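Local structure of ERPC (Borrelia burgdorferi, 4BXM) at residues F19-V24 with D40-K45; V24-K29 with Y145-E150; G49-L54 with T68-S73; G90-S95 with K113-K118; E103-N108 with L131-K136. The protein is an outer surface lipoprotein of the Lyme disease spirochaete that probably binds the host complement regulator factor H and so limits complement attack. All coordinates share one frame; numbering follows the deposited sequence.

Interaction 1. Residues F19-V24 with D40-K45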
# COMPACT_ATOMS: atom_id res chain seq x y z
N PHE A 19 -2.29 -14.55 -9.69
CA PHE A 19 -2.09 -13.21 -10.20
C PHE A 19 -0.62 -12.99 -10.47
O PHE A 19 0.29 -13.69 -9.96
CB PHE A 19 -2.72 -12.13 -9.25
CG PHE A 19 -1.79 -11.64 -8.14
CD1 PHE A 19 -0.95 -10.58 -8.35
CD2 PHE A 19 -1.79 -12.25 -6.86
CE1 PHE A 19 -0.11 -10.12 -7.35
CE2 PHE A 19 -0.96 -11.81 -5.86
CZ PHE A 19 -0.11 -10.73 -6.08
N SER A 20 -0.40 -12.01 -11.30
CA SER A 20 0.89 -11.68 -11.81
C SER A 20 1.19 -10.28 -11.38
O SER A 20 2.11 -10.07 -10.56
CB SER A 20 0.87 -11.79 -13.33
OG SER A 20 2.19 -11.66 -13.76
N GLU A 21 0.46 -9.31 -11.95
CA GLU A 21 0.64 -7.91 -11.58
C GLU A 21 -0.65 -7.12 -11.84
O GLU A 21 -1.25 -7.32 -12.87
CB GLU A 21 1.76 -7.29 -12.39
CG GLU A 21 2.17 -5.92 -11.91
CD GLU A 21 3.30 -5.26 -12.66
OE1 GLU A 21 3.10 -4.80 -13.76
OE2 GLU A 21 4.38 -5.08 -12.11
N PHE A 22 -1.06 -6.23 -10.93
CA PHE A 22 -2.30 -5.44 -11.12
C PHE A 22 -2.10 -4.09 -10.44
O PHE A 22 -1.15 -3.90 -9.64
CB PHE A 22 -3.52 -6.23 -10.64
CG PHE A 22 -3.56 -6.44 -9.14
CD1 PHE A 22 -3.99 -5.39 -8.29
CD2 PHE A 22 -3.13 -7.60 -8.58
CE1 PHE A 22 -3.98 -5.58 -6.90
CE2 PHE A 22 -3.16 -7.80 -7.20
CZ PHE A 22 -3.57 -6.77 -6.35
N THR A 23 -2.98 -3.17 -10.74
CA THR A 23 -2.81 -1.80 -10.37
C THR A 23 -4.12 -1.39 -9.75
O THR A 23 -5.22 -1.74 -10.27
CB THR A 23 -2.42 -0.95 -11.60
OG1 THR A 23 -1.10 -1.32 -12.00
CG2 THR A 23 -2.38 0.51 -11.28
N VAL A 24 -4.03 -0.74 -8.59
CA VAL A 24 -5.21 -0.20 -7.93
C VAL A 24 -4.91 1.20 -7.50
O VAL A 24 -3.76 1.53 -7.23
CB VAL A 24 -5.75 -1.05 -6.72
CG1 VAL A 24 -6.29 -2.39 -7.18
CG2 VAL A 24 -4.71 -1.21 -5.57
N ASP A 40 -1.47 5.50 -7.89
CA ASP A 40 -1.61 4.09 -8.12
C ASP A 40 -0.73 3.22 -7.22
O ASP A 40 0.42 3.53 -7.05
CB ASP A 40 -1.19 3.80 -9.56
CG ASP A 40 -2.25 4.26 -10.58
OD1 ASP A 40 -3.42 4.51 -10.20
OD2 ASP A 40 -1.92 4.27 -11.77
N LEU A 41 -1.28 2.09 -6.78
CA LEU A 41 -0.49 1.03 -6.18
C LEU A 41 -0.44 -0.15 -7.15
O LEU A 41 -1.45 -0.75 -7.48
CB LEU A 41 -1.02 0.60 -4.79
CG LEU A 41 -0.14 -0.40 -4.02
CD1 LEU A 41 1.08 0.27 -3.48
CD2 LEU A 41 -0.89 -1.01 -2.85
N VAL A 42 0.79 -0.47 -7.57
CA VAL A 42 1.11 -1.62 -8.41
C VAL A 42 1.51 -2.82 -7.50
O VAL A 42 2.42 -2.67 -6.73
CB VAL A 42 2.27 -1.27 -9.36
CG1 VAL A 42 2.60 -2.43 -10.31
CG2 VAL A 42 1.92 -0.06 -10.17
N VAL A 43 0.79 -3.95 -7.59
CA VAL A 43 1.02 -5.13 -6.84
C VAL A 43 1.54 -6.29 -7.69
O VAL A 43 0.84 -6.68 -8.64
CB VAL A 43 -0.30 -5.53 -6.19
CG1 VAL A 43 -0.02 -6.72 -5.27
CG2 VAL A 43 -0.85 -4.35 -5.39
N ARG A 44 2.76 -6.80 -7.42
CA ARG A 44 3.41 -7.81 -8.30
C ARG A 44 3.78 -9.03 -7.51
O ARG A 44 4.52 -8.92 -6.48
CB ARG A 44 4.71 -7.22 -8.86
CG ARG A 44 5.55 -8.24 -9.61
CD ARG A 44 6.79 -7.67 -10.25
NE ARG A 44 6.47 -6.79 -11.35
CZ ARG A 44 7.24 -6.54 -12.39
NH1 ARG A 44 8.42 -7.12 -12.53
NH2 ARG A 44 6.73 -5.82 -13.40
N LYS A 45 3.35 -10.19 -8.00
CA LYS A 45 3.79 -11.46 -7.46
C LYS A 45 5.22 -11.82 -7.98
O LYS A 45 5.42 -11.97 -9.19
CB LYS A 45 2.81 -12.60 -7.76
CG LYS A 45 3.26 -13.95 -7.17
CD LYS A 45 2.93 -13.98 -5.66
CE LYS A 45 3.34 -15.33 -5.00
NZ LYS A 45 4.82 -15.41 -4.81

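Interaction 2. Residues V24-K29 with Y145-E150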
# COMPACT_ATOMS: atom_id res chain seq x y z
N VAL A 24 -4.03 -0.74 -8.59
CA VAL A 24 -5.21 -0.20 -7.93
C VAL A 24 -4.91 1.20 -7.50
O VAL A 24 -3.76 1.53 -7.23
CB VAL A 24 -5.75 -1.05 -6.72
CG1 VAL A 24 -6.29 -2.39 -7.18
CG2 VAL A 24 -4.71 -1.21 -5.57
N LYS A 25 -5.97 2.03 -7.44
CA LYS A 25 -5.88 3.39 -6.98
C LYS A 25 -5.75 3.35 -5.47
O LYS A 25 -6.37 2.51 -4.77
CB LYS A 25 -7.11 4.19 -7.36
CG LYS A 25 -7.24 4.34 -8.87
CD LYS A 25 -7.63 5.75 -9.22
CE LYS A 25 -7.81 5.95 -10.72
NZ LYS A 25 -9.22 5.65 -11.06
N ILE A 26 -4.92 4.24 -4.96
CA ILE A 26 -4.73 4.28 -3.54
C ILE A 26 -4.95 5.66 -3.03
O ILE A 26 -4.46 6.61 -3.59
CB ILE A 26 -3.36 3.81 -3.12
CG1 ILE A 26 -3.26 3.77 -1.57
CG2 ILE A 26 -2.26 4.64 -3.71
CD1 ILE A 26 -2.03 2.99 -1.15
N LYS A 27 -5.71 5.74 -1.97
CA LYS A 27 -5.97 7.03 -1.29
C LYS A 27 -5.24 7.13 0.04
O LYS A 27 -5.08 6.08 0.75
CB LYS A 27 -7.45 7.13 -0.97
CG LYS A 27 -8.37 7.29 -2.13
CD LYS A 27 -9.80 7.11 -1.60
CE LYS A 27 -10.85 7.05 -2.68
NZ LYS A 27 -10.81 8.29 -3.50
N ASN A 28 -4.81 8.32 0.39
CA ASN A 28 -4.28 8.57 1.72
C ASN A 28 -4.89 9.70 2.55
O ASN A 28 -5.53 10.60 2.06
CB ASN A 28 -2.78 8.73 1.70
CG ASN A 28 -2.36 10.05 1.18
OD1 ASN A 28 -3.12 10.73 0.57
ND2 ASN A 28 -1.14 10.41 1.41
N LYS A 29 -4.62 9.62 3.84
CA LYS A 29 -5.09 10.55 4.80
C LYS A 29 -3.94 11.00 5.67
O LYS A 29 -3.15 10.22 6.14
CB LYS A 29 -6.11 9.87 5.63
CG LYS A 29 -6.82 10.74 6.59
CD LYS A 29 -8.21 10.19 6.77
CE LYS A 29 -8.76 10.60 8.09
NZ LYS A 29 -8.92 9.40 8.88
N TYR A 145 -3.89 4.78 4.87
CA TYR A 145 -4.07 4.55 3.46
C TYR A 145 -5.39 3.85 3.29
O TYR A 145 -5.80 3.11 4.15
CB TYR A 145 -2.93 3.70 2.81
CG TYR A 145 -1.63 4.44 2.70
CD1 TYR A 145 -1.38 5.26 1.62
CD2 TYR A 145 -0.65 4.32 3.65
CE1 TYR A 145 -0.20 5.99 1.52
CE2 TYR A 145 0.54 4.98 3.53
CZ TYR A 145 0.77 5.81 2.46
OH TYR A 145 1.92 6.58 2.32
N ALA A 146 -6.01 4.03 2.12
CA ALA A 146 -7.21 3.25 1.74
C ALA A 146 -7.26 2.89 0.27
O ALA A 146 -6.79 3.63 -0.63
CB ALA A 146 -8.48 3.98 2.15
N ILE A 147 -7.82 1.72 0.05
CA ILE A 147 -7.91 1.14 -1.29
C ILE A 147 -9.27 0.49 -1.42
O ILE A 147 -9.67 -0.29 -0.56
CB ILE A 147 -6.87 -0.00 -1.54
CG1 ILE A 147 -5.47 0.56 -1.55
CG2 ILE A 147 -7.19 -0.68 -2.85
CD1 ILE A 147 -4.33 -0.41 -1.27
N LEU A 148 -9.92 0.66 -2.55
CA LEU A 148 -11.23 0.04 -2.71
C LEU A 148 -11.24 -1.47 -2.54
O LEU A 148 -10.50 -2.23 -3.14
CB LEU A 148 -11.83 0.45 -4.08
CG LEU A 148 -13.33 0.26 -4.29
CD1 LEU A 148 -14.14 1.10 -3.30
CD2 LEU A 148 -13.65 0.66 -5.73
N LEU A 149 -12.12 -1.94 -1.71
CA LEU A 149 -12.14 -3.34 -1.36
C LEU A 149 -12.43 -4.25 -2.54
O LEU A 149 -11.85 -5.35 -2.64
CB LEU A 149 -13.16 -3.57 -0.24
CG LEU A 149 -13.41 -5.05 0.05
CD1 LEU A 149 -12.17 -5.78 0.52
CD2 LEU A 149 -14.51 -5.13 1.08
N GLU A 150 -13.30 -3.78 -3.44
CA GLU A 150 -13.68 -4.60 -4.60
C GLU A 150 -12.58 -4.73 -5.58
O GLU A 150 -12.42 -5.78 -6.12
CB GLU A 150 -14.92 -4.04 -5.30
CG GLU A 150 -16.17 -4.69 -4.68
CD GLU A 150 -16.14 -6.22 -4.84
OE1 GLU A 150 -15.89 -6.66 -5.99
OE2 GLU A 150 -16.32 -6.96 -3.83
O HOH W 1 -8.93 1.67 -4.86

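Interaction 3. Residues G49-L54 with T68-S73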
# COMPACT_ATOMS: atom_id res chain seq x y z
N GLY A 49 7.49 -14.17 -2.56
CA GLY A 49 6.60 -13.11 -2.08
C GLY A 49 6.00 -12.14 -3.08
O GLY A 49 5.74 -12.47 -4.22
N ILE A 50 5.71 -10.95 -2.57
CA ILE A 50 5.04 -9.82 -3.25
C ILE A 50 5.80 -8.50 -3.06
O ILE A 50 6.33 -8.24 -2.00
CB ILE A 50 3.56 -9.66 -2.77
CG1 ILE A 50 2.73 -10.85 -3.26
CG2 ILE A 50 2.95 -8.40 -3.33
CD1 ILE A 50 1.38 -11.04 -2.59
N GLU A 51 5.94 -7.70 -4.12
CA GLU A 51 6.40 -6.31 -4.08
C GLU A 51 5.28 -5.35 -4.51
O GLU A 51 4.48 -5.62 -5.44
CB GLU A 51 7.68 -6.10 -4.91
CG GLU A 51 8.15 -4.62 -4.99
CD GLU A 51 9.55 -4.42 -5.62
OE1 GLU A 51 10.18 -5.44 -6.00
OE2 GLU A 51 10.05 -3.24 -5.71
N THR A 52 5.16 -4.23 -3.80
CA THR A 52 4.26 -3.18 -4.26
C THR A 52 5.04 -1.95 -4.55
O THR A 52 6.03 -1.61 -3.88
CB THR A 52 3.14 -2.84 -3.26
OG1 THR A 52 3.67 -2.30 -2.03
CG2 THR A 52 2.37 -4.10 -2.92
N GLY A 53 4.53 -1.20 -5.50
CA GLY A 53 5.15 0.04 -5.89
C GLY A 53 4.09 1.12 -6.02
O GLY A 53 2.93 0.88 -6.29
N LEU A 54 4.49 2.32 -5.72
CA LEU A 54 3.61 3.43 -5.77
C LEU A 54 4.04 4.39 -6.86
O LEU A 54 5.20 4.72 -6.95
CB LEU A 54 3.63 4.15 -4.43
CG LEU A 54 2.85 5.45 -4.17
CD1 LEU A 54 1.36 5.19 -4.09
CD2 LEU A 54 3.29 6.06 -2.80
N THR A 68 7.77 7.36 -8.62
CA THR A 68 7.67 5.90 -8.75
C THR A 68 8.72 5.18 -7.88
O THR A 68 9.90 5.36 -8.10
CB THR A 68 7.89 5.45 -10.21
OG1 THR A 68 6.84 5.92 -11.02
CG2 THR A 68 7.86 3.89 -10.33
N ALA A 69 8.28 4.31 -6.97
CA ALA A 69 9.19 3.61 -6.06
C ALA A 69 8.46 2.47 -5.37
O ALA A 69 7.24 2.49 -5.27
CB ALA A 69 9.81 4.55 -5.03
N THR A 70 9.22 1.45 -4.98
CA THR A 70 8.77 0.46 -4.03
C THR A 70 8.08 1.15 -2.86
O THR A 70 8.58 2.13 -2.34
CB THR A 70 9.94 -0.36 -3.48
OG1 THR A 70 10.66 -0.83 -4.60
CG2 THR A 70 9.42 -1.65 -2.79
N PHE A 71 6.92 0.63 -2.52
CA PHE A 71 6.12 1.06 -1.40
C PHE A 71 6.37 0.12 -0.22
O PHE A 71 6.73 0.57 0.83
CB PHE A 71 4.65 1.01 -1.81
CG PHE A 71 3.69 1.62 -0.83
CD1 PHE A 71 3.67 2.99 -0.60
CD2 PHE A 71 2.69 0.86 -0.28
CE1 PHE A 71 2.75 3.58 0.29
CE2 PHE A 71 1.72 1.42 0.58
CZ PHE A 71 1.80 2.78 0.90
N PHE A 72 6.16 -1.17 -0.42
CA PHE A 72 6.60 -2.20 0.51
C PHE A 72 6.74 -3.52 -0.17
O PHE A 72 6.18 -3.73 -1.28
CB PHE A 72 5.66 -2.35 1.73
CG PHE A 72 4.22 -2.78 1.44
CD1 PHE A 72 3.91 -4.09 1.08
CD2 PHE A 72 3.18 -1.92 1.63
CE1 PHE A 72 2.62 -4.45 0.80
CE2 PHE A 72 1.87 -2.28 1.45
CZ PHE A 72 1.58 -3.55 1.06
N SER A 73 7.37 -4.46 0.54
CA SER A 73 7.44 -5.79 0.03
C SER A 73 7.31 -6.79 1.15
O SER A 73 7.47 -6.46 2.33
CB SER A 73 8.77 -5.94 -0.80
OG SER A 73 9.79 -5.87 0.13

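Interaction 4. Residues G90-S95 with K113-K118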
# COMPACT_ATOMS: atom_id res chain seq x y z
N GLY A 90 -7.14 -8.00 8.45
CA GLY A 90 -6.21 -8.93 9.13
C GLY A 90 -4.86 -8.28 9.29
O GLY A 90 -4.78 -7.08 9.39
N SER A 91 -3.77 -9.06 9.18
CA SER A 91 -2.45 -8.46 9.36
C SER A 91 -1.42 -9.27 8.55
O SER A 91 -1.62 -10.44 8.23
CB SER A 91 -2.07 -8.36 10.87
OG SER A 91 -1.90 -9.68 11.35
N PHE A 92 -0.36 -8.59 8.14
CA PHE A 92 0.79 -9.27 7.51
C PHE A 92 2.04 -8.48 7.86
O PHE A 92 2.01 -7.26 8.15
CB PHE A 92 0.63 -9.46 5.97
CG PHE A 92 0.45 -8.17 5.26
CD1 PHE A 92 -0.79 -7.54 5.24
CD2 PHE A 92 1.54 -7.51 4.71
CE1 PHE A 92 -0.94 -6.34 4.60
CE2 PHE A 92 1.40 -6.27 4.12
CZ PHE A 92 0.15 -5.69 4.05
N LYS A 93 3.16 -9.18 7.80
CA LYS A 93 4.48 -8.58 7.96
C LYS A 93 5.16 -8.27 6.63
O LYS A 93 5.39 -9.16 5.83
CB LYS A 93 5.36 -9.50 8.83
CG LYS A 93 6.42 -8.73 9.62
CD LYS A 93 7.44 -9.70 10.23
CE LYS A 93 8.46 -10.12 9.17
NZ LYS A 93 9.18 -11.39 9.52
N THR A 94 5.56 -7.02 6.44
CA THR A 94 6.45 -6.67 5.36
C THR A 94 7.91 -6.98 5.69
O THR A 94 8.29 -6.99 6.86
CB THR A 94 6.25 -5.19 5.06
OG1 THR A 94 6.53 -4.35 6.21
CG2 THR A 94 4.77 -5.00 4.70
N SER A 95 8.74 -7.22 4.67
CA SER A 95 10.19 -7.38 4.83
C SER A 95 10.76 -5.99 4.80
O SER A 95 11.60 -5.56 5.62
CB SER A 95 10.75 -8.24 3.70
OG SER A 95 10.11 -7.83 2.48
N LYS A 113 8.03 -4.47 9.38
CA LYS A 113 6.86 -3.69 9.94
C LYS A 113 5.57 -4.45 9.61
O LYS A 113 5.34 -4.89 8.48
CB LYS A 113 6.81 -2.35 9.36
CG LYS A 113 5.54 -1.55 9.58
CD LYS A 113 5.66 -0.24 8.82
CE LYS A 113 4.43 0.65 8.96
NZ LYS A 113 4.15 0.78 10.41
N GLU A 114 4.75 -4.62 10.60
CA GLU A 114 3.51 -5.32 10.57
C GLU A 114 2.49 -4.31 10.04
O GLU A 114 2.42 -3.20 10.51
CB GLU A 114 3.16 -5.77 12.01
CG GLU A 114 2.04 -6.85 12.15
CD GLU A 114 2.37 -8.23 11.48
OE1 GLU A 114 3.58 -8.62 11.39
OE2 GLU A 114 1.42 -8.95 11.03
N ILE A 115 1.71 -4.72 9.07
CA ILE A 115 0.58 -3.93 8.54
C ILE A 115 -0.74 -4.52 9.01
O ILE A 115 -1.01 -5.70 8.79
CB ILE A 115 0.61 -3.89 7.01
CG1 ILE A 115 1.89 -3.27 6.49
CG2 ILE A 115 -0.54 -3.10 6.41
CD1 ILE A 115 2.17 -1.90 6.99
N ILE A 116 -1.57 -3.70 9.65
CA ILE A 116 -2.88 -4.10 10.13
C ILE A 116 -3.95 -3.49 9.24
O ILE A 116 -3.95 -2.31 9.02
CB ILE A 116 -3.07 -3.76 11.61
CG1 ILE A 116 -2.15 -4.72 12.43
CG2 ILE A 116 -4.50 -4.04 12.02
CD1 ILE A 116 -2.16 -4.43 13.92
N THR A 117 -4.81 -4.33 8.67
CA THR A 117 -5.85 -3.86 7.74
C THR A 117 -7.22 -4.03 8.37
O THR A 117 -7.41 -4.87 9.24
CB THR A 117 -5.86 -4.61 6.38
OG1 THR A 117 -6.20 -5.95 6.59
CG2 THR A 117 -4.47 -4.55 5.63
N LYS A 118 -8.15 -3.18 7.94
CA LYS A 118 -9.49 -3.09 8.46
C LYS A 118 -10.37 -2.79 7.21
O LYS A 118 -9.97 -2.03 6.34
CB LYS A 118 -9.68 -1.87 9.43
CG LYS A 118 -8.74 -1.75 10.64
CD LYS A 118 -9.08 -0.56 11.52
CE LYS A 118 -7.89 -0.13 12.37
NZ LYS A 118 -8.29 0.73 13.53
O HOH W 2 9.02 -3.83 6.84

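Interaction 5. Residues E103-N108 with L131-K136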
# COMPACT_ATOMS: atom_id res chain seq x y z
N GLU A 103 6.67 10.10 4.88
CA GLU A 103 6.93 9.15 5.96
C GLU A 103 8.40 9.08 6.29
O GLU A 103 9.30 9.14 5.40
CB GLU A 103 6.39 7.76 5.61
CG GLU A 103 4.92 7.67 5.87
CD GLU A 103 4.29 6.53 5.11
OE1 GLU A 103 3.92 6.80 3.95
OE2 GLU A 103 4.13 5.40 5.70
N GLN A 104 8.62 8.88 7.58
CA GLN A 104 9.96 8.77 8.08
C GLN A 104 10.71 7.66 7.38
O GLN A 104 11.87 7.73 7.22
CB GLN A 104 9.85 8.45 9.55
CG GLN A 104 11.17 8.47 10.24
CD GLN A 104 10.95 8.37 11.70
OE1 GLN A 104 9.96 8.89 12.25
NE2 GLN A 104 11.86 7.67 12.35
N SER A 105 10.02 6.56 7.07
CA SER A 105 10.57 5.41 6.39
C SER A 105 11.00 5.65 4.94
O SER A 105 11.69 4.83 4.36
CB SER A 105 9.53 4.27 6.41
OG SER A 105 8.30 4.70 5.89
N ASN A 106 10.51 6.71 4.31
CA ASN A 106 10.67 6.83 2.89
C ASN A 106 12.11 6.88 2.49
O ASN A 106 12.50 6.19 1.56
CB ASN A 106 9.96 8.06 2.33
CG ASN A 106 9.81 7.96 0.84
OD1 ASN A 106 8.99 7.19 0.29
ND2 ASN A 106 10.56 8.74 0.19
N ALA A 107 12.93 7.60 3.24
CA ALA A 107 14.35 7.67 2.89
C ALA A 107 15.04 6.29 3.07
O ALA A 107 15.72 5.80 2.18
CB ALA A 107 15.06 8.80 3.71
N ASN A 108 14.86 5.61 4.19
CA ASN A 108 15.81 4.52 4.51
C ASN A 108 15.21 3.16 4.75
O ASN A 108 15.93 2.16 4.92
CB ASN A 108 16.66 4.90 5.71
CG ASN A 108 17.64 6.04 5.40
OD1 ASN A 108 18.00 6.80 6.30
ND2 ASN A 108 18.08 6.15 4.16
N LEU A 131 -2.76 1.72 8.47
CA LEU A 131 -1.76 2.70 8.80
C LEU A 131 -0.33 2.40 8.22
O LEU A 131 0.13 1.24 8.16
CB LEU A 131 -1.65 2.79 10.33
CG LEU A 131 -2.81 3.21 11.23
CD1 LEU A 131 -2.39 3.06 12.72
CD2 LEU A 131 -3.31 4.64 11.03
N GLY A 132 0.34 3.46 7.79
CA GLY A 132 1.72 3.42 7.45
C GLY A 132 2.59 3.85 8.62
O GLY A 132 2.36 3.47 9.75
N ASP A 133 3.67 4.53 8.31
CA ASP A 133 4.65 4.93 9.31
C ASP A 133 4.30 6.35 9.82
O ASP A 133 3.44 7.05 9.20
CB ASP A 133 6.00 4.90 8.62
CG ASP A 133 7.15 5.07 9.54
OD1 ASP A 133 6.99 4.85 10.72
OD2 ASP A 133 8.20 5.48 9.05
N LYS A 134 5.04 6.81 10.85
CA LYS A 134 4.98 8.20 11.28
C LYS A 134 5.43 9.19 10.24
O LYS A 134 6.42 8.92 9.51
CB LYS A 134 5.93 8.42 12.47
CG LYS A 134 5.57 7.60 13.69
CD LYS A 134 6.80 7.35 14.55
CE LYS A 134 6.38 6.83 15.91
NZ LYS A 134 7.58 6.41 16.69
N ILE A 135 4.79 10.37 10.27
CA ILE A 135 5.22 11.54 9.47
C ILE A 135 6.62 12.03 9.87
O ILE A 135 6.96 12.06 11.05
CB ILE A 135 4.20 12.72 9.50
CG1 ILE A 135 2.74 12.23 9.35
CG2 ILE A 135 4.50 13.74 8.40
CD1 ILE A 135 2.47 11.34 8.15
N LYS A 136 7.40 12.38 8.85
CA LYS A 136 8.84 12.50 8.93
C LYS A 136 9.22 13.32 10.15
O LYS A 136 10.05 12.90 10.99
CB LYS A 136 9.36 13.20 7.66
CG LYS A 136 10.71 12.73 7.15
CD LYS A 136 11.01 13.38 5.79
CE LYS A 136 11.96 12.56 4.90
NZ LYS A 136 11.34 11.44 4.10

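Interaction 1. Residues F19-V24 with D40-K45
This contact is the open end of a beta hairpin, where strand 21-29 pairs antiparallel with strand 35-45. Glu21 faces Arg44, Phe22 faces Val43, Thr23 faces Val42 and Val24 faces Leu41. Phe22 and Val43 form a hydrogen-bonded pair, and so do Val24 and Leu41. Val43 N gives a nearly straight bond of 2.8 Å to Phe22 O. Just before strand 21-29 begins, Ser20 O still accepts from Lys45 N.

The two faces of the hairpin differ. On the buried face Phe22 and Val43 lie side by side and point the same way. Phe22 CG sits between the backbone N and the carbonyl carbon (chi1 68°). One face of the ring lies over Val43. Val43 CB is 3.8 Å from the centroid of the Phe22 ring, a CH-pi contact over the face. The Phe19 ring takes Lys45 CB over one face and Phe22 CE2 over the other. Leu156 of helix 149-156 packs against both rings. Lys45 sends its amine away, to a salt bridge with Glu76.

On the face with Thr23 and Val42, Glu21 and Arg44 form an exposed salt bridge. Arg44 comes side-on, and both its NE and NH2 reach Glu21 OE2, each at 2.8 Å. This oxygen lies in the guanidinium plane, but both nitrogens meet it from one face of the carboxylate, more than 40° out of its plane.

Interaction 2. Residues V24-K29 with Y145-E150
Strands 24-29 and 145-148 run antiparallel at 149°, with Lys27 and Ala146 as a hydrogen-bonded pair and Asn28 opposite Tyr145 as a non-hydrogen-bonded one. Lys27 N donates to Ala146 O at 2.7 Å, and Ala146 N returns a bond of 2.6 Å to Lys27 O. Both are nearly straight. Toward Val24 the direct backbone bonding gives way to a water. It donates to Lys25 O and accepts from Leu148 N, each at 2.7 Å, and so bridges the strands at Leu148, the N-cap residue of helix 149-156.

The side chains of Val24, Ile26, Ile147 and Tyr145 make an apolar row. Ile26 carries CG1 anti to its backbone N (chi1 -176°), where it meets Ile147 CG1 at 3.9 Å. The tip of the same chain, CD1, touches Tyr145 CD1 at 3.6 Å. Asn28 CB lies against the same part of the ring, 3.7 Å from Tyr145 CD1. Further along, Ile147 CG2 reaches Val24 CG2 at 3.7 Å, and these two side chains cross at about a right angle. The Tyr145 hydroxyl bonds to Glu103, and Lys27 turns its amine to a salt bridge with Asp37.

The pair joins the first strand of the chain to the last one, side by side inside the sheet. Strands 35-45 and 125-134 flank it, Leu152 of helix 149-156 packs on Ile147, and the Phe71 ring meets Tyr145 edge-to-face.

Interaction 3. Residues G49-L54 with T68-S73
Backbone bonds pair Thr52 with a classic beta bulge, in which Phe71 and Phe72 both face this one residue. Strands 50-56 and 67-74 form an antiparallel hairpin here. Thr52 N donates to Phe72 O at 2.8 Å, and Phe71 N donates to Thr52 O at 2.8 Å. The Phe72 N bond to the same oxygen is long and weak. Past the bulge, Leu54 and Ala69 make a regular hydrogen-bonded pair.

Two side-chain hydroxyls add polar bonds. Thr52 OG1 donates to Phe72 O at 3.0 Å. On the side where Glu51 points, Thr70 OG1 donates to Glu51 OE2 at 2.7 Å, nearly along the C-O axis.

The remaining contacts involve rings. Thr52 OG1 lies between the backbone N and the carbonyl carbon (chi1 64°). There it sits 3.4 Å above the Phe72 plane, over the ring centre, and also at the edge of the Phe71 ring. Leu54 CD2 packs on Phe71 CD1 at 3.8 Å.

A buried hydroxyl thus lies among aromatic carbons. Its bond to Phe72 O satisfies it, and that carbonyl is gripped twice by Thr52, through both N and OG1.

Interaction 4. Residues G90-S95 with K113-K118
Phe92 and Ile115 face each other as a hydrogen-bonded pair of antiparallel strands 90-93 and 114-122, and their buried side chains lie side by side, pointing the same way. Phe92 has its CG between the backbone N and the carbonyl carbon (chi1 59°). Ile115 CB lies over one face of the Phe92 ring, 3.8 Å from its centroid in a CH-pi contact. The face is met off-centre, toward the rim at CZ. Thr117 CG2 approaches the edge of the same ring. Ile115 is held from a second side, where Thr94 CG2 touches Ile115 CG1 at 3.8 Å. In the backbone, Ile115 N gives a nearly straight bond to Phe92 O at 2.7 Å, and Phe92 N donates back to Ile115 O.

Glu114 lies on the exposed face with Ser91 and Lys93. Its chain bends at chi2 (63°), and the carboxylate folds back over the neighbouring strand. OE1 comes 3.2 Å from Lys93 CB, while OE2 takes a weak bond from Ser91 OG. The amine of Lys93 does not reach this carboxylate.

Polar bonds close both ends. Thr94 N and Thr94 OG1 both donate to Lys113 O, the hydroxyl at 2.6 Å in the carbonyl plane and on a lone pair. A water links Thr94 OG1 to Lys113 N. At Gly90, Thr117 N donates to Gly90 O at 2.8 Å. Thr117 OG1 also bonds to Ala85 O of helix 79-88, and Phe82 of that helix meets Phe92 edge-to-face. This is an antiparallel edge pairing, with strand 90-93 outermost in the sheet and a helix packed on its buried face.

Interaction 5. Residues E103-N108 with L131-K136
The side chains of Glu103 and Asp133 cross obliquely, with their carboxylate planes 55° apart, and each reaches for a backbone N-H of the other segment. Glu103 CG lies anti to the carbonyl carbon (chi1 -81°), and the chain beyond it is extended. Glu103 OE2 accepts from Asp133 N at 2.8 Å in an almost straight bond, on the anti side of the carboxylate. In the other direction Asp133 CG stands anti to its own backbone N (chi1 -171°). Asp133 OD2 takes a weak bond from Ser105 N at 2.9 Å and lies 3.2 Å from Ser105 CB. The two carboxylates do not meet, since Glu103 OE2 and Asp133 OD2 stay 5.3 Å apart.

A backbone bond joins the segments as well: Gln104 N donates to Lys134 O at 2.9 Å. The side chains of Gln104 and Lys134 lie side by side and point the same way. Lys136 is poorly ordered. Its NZ makes a weak bond to Glu103 O and a hydrogen bond to Lys101 O.

Glu103 is buried, and the several groups bonded to its carboxylate may favour the charged form. Tyr97 OH bonds to OE2, while OE1 has partners in Tyr100 N and strand 142-148. The contact therefore ties the short, weakly bonded helix 104-108 to the end of strand 125-134. Strand 142-148 pairs with that strand, and Tyr97 of strand 96-97 packs against Ser105 and Asp133.

All five contacts reach one antiparallel sheet; interaction 5 attaches a short helix to it. Interactions 1 and 2 share Val24 on strand 21-29, and Leu41 CD2 packs on Ile147 CD1 at 3.8 Å. Interaction 3 continues interaction 1, since strands 35-45 and 50-56 are neighbours. Aromatic side chains make several of the other links. Phe72 CZ of interaction 3 lies 3.9 Å from Phe92 CZ of interaction 4, and Phe71 CZ lies 3.6 Å from Tyr145 CZ of interaction 2. Tyr145 OH in turn reaches Glu103 OE1 of interaction 5 at 2.6 Å. Interactions 4 and 5 meet on neighbouring strands. Interactions 1 and 5 are on opposite sides of the chain's centre, their own centres about 22 Å apart.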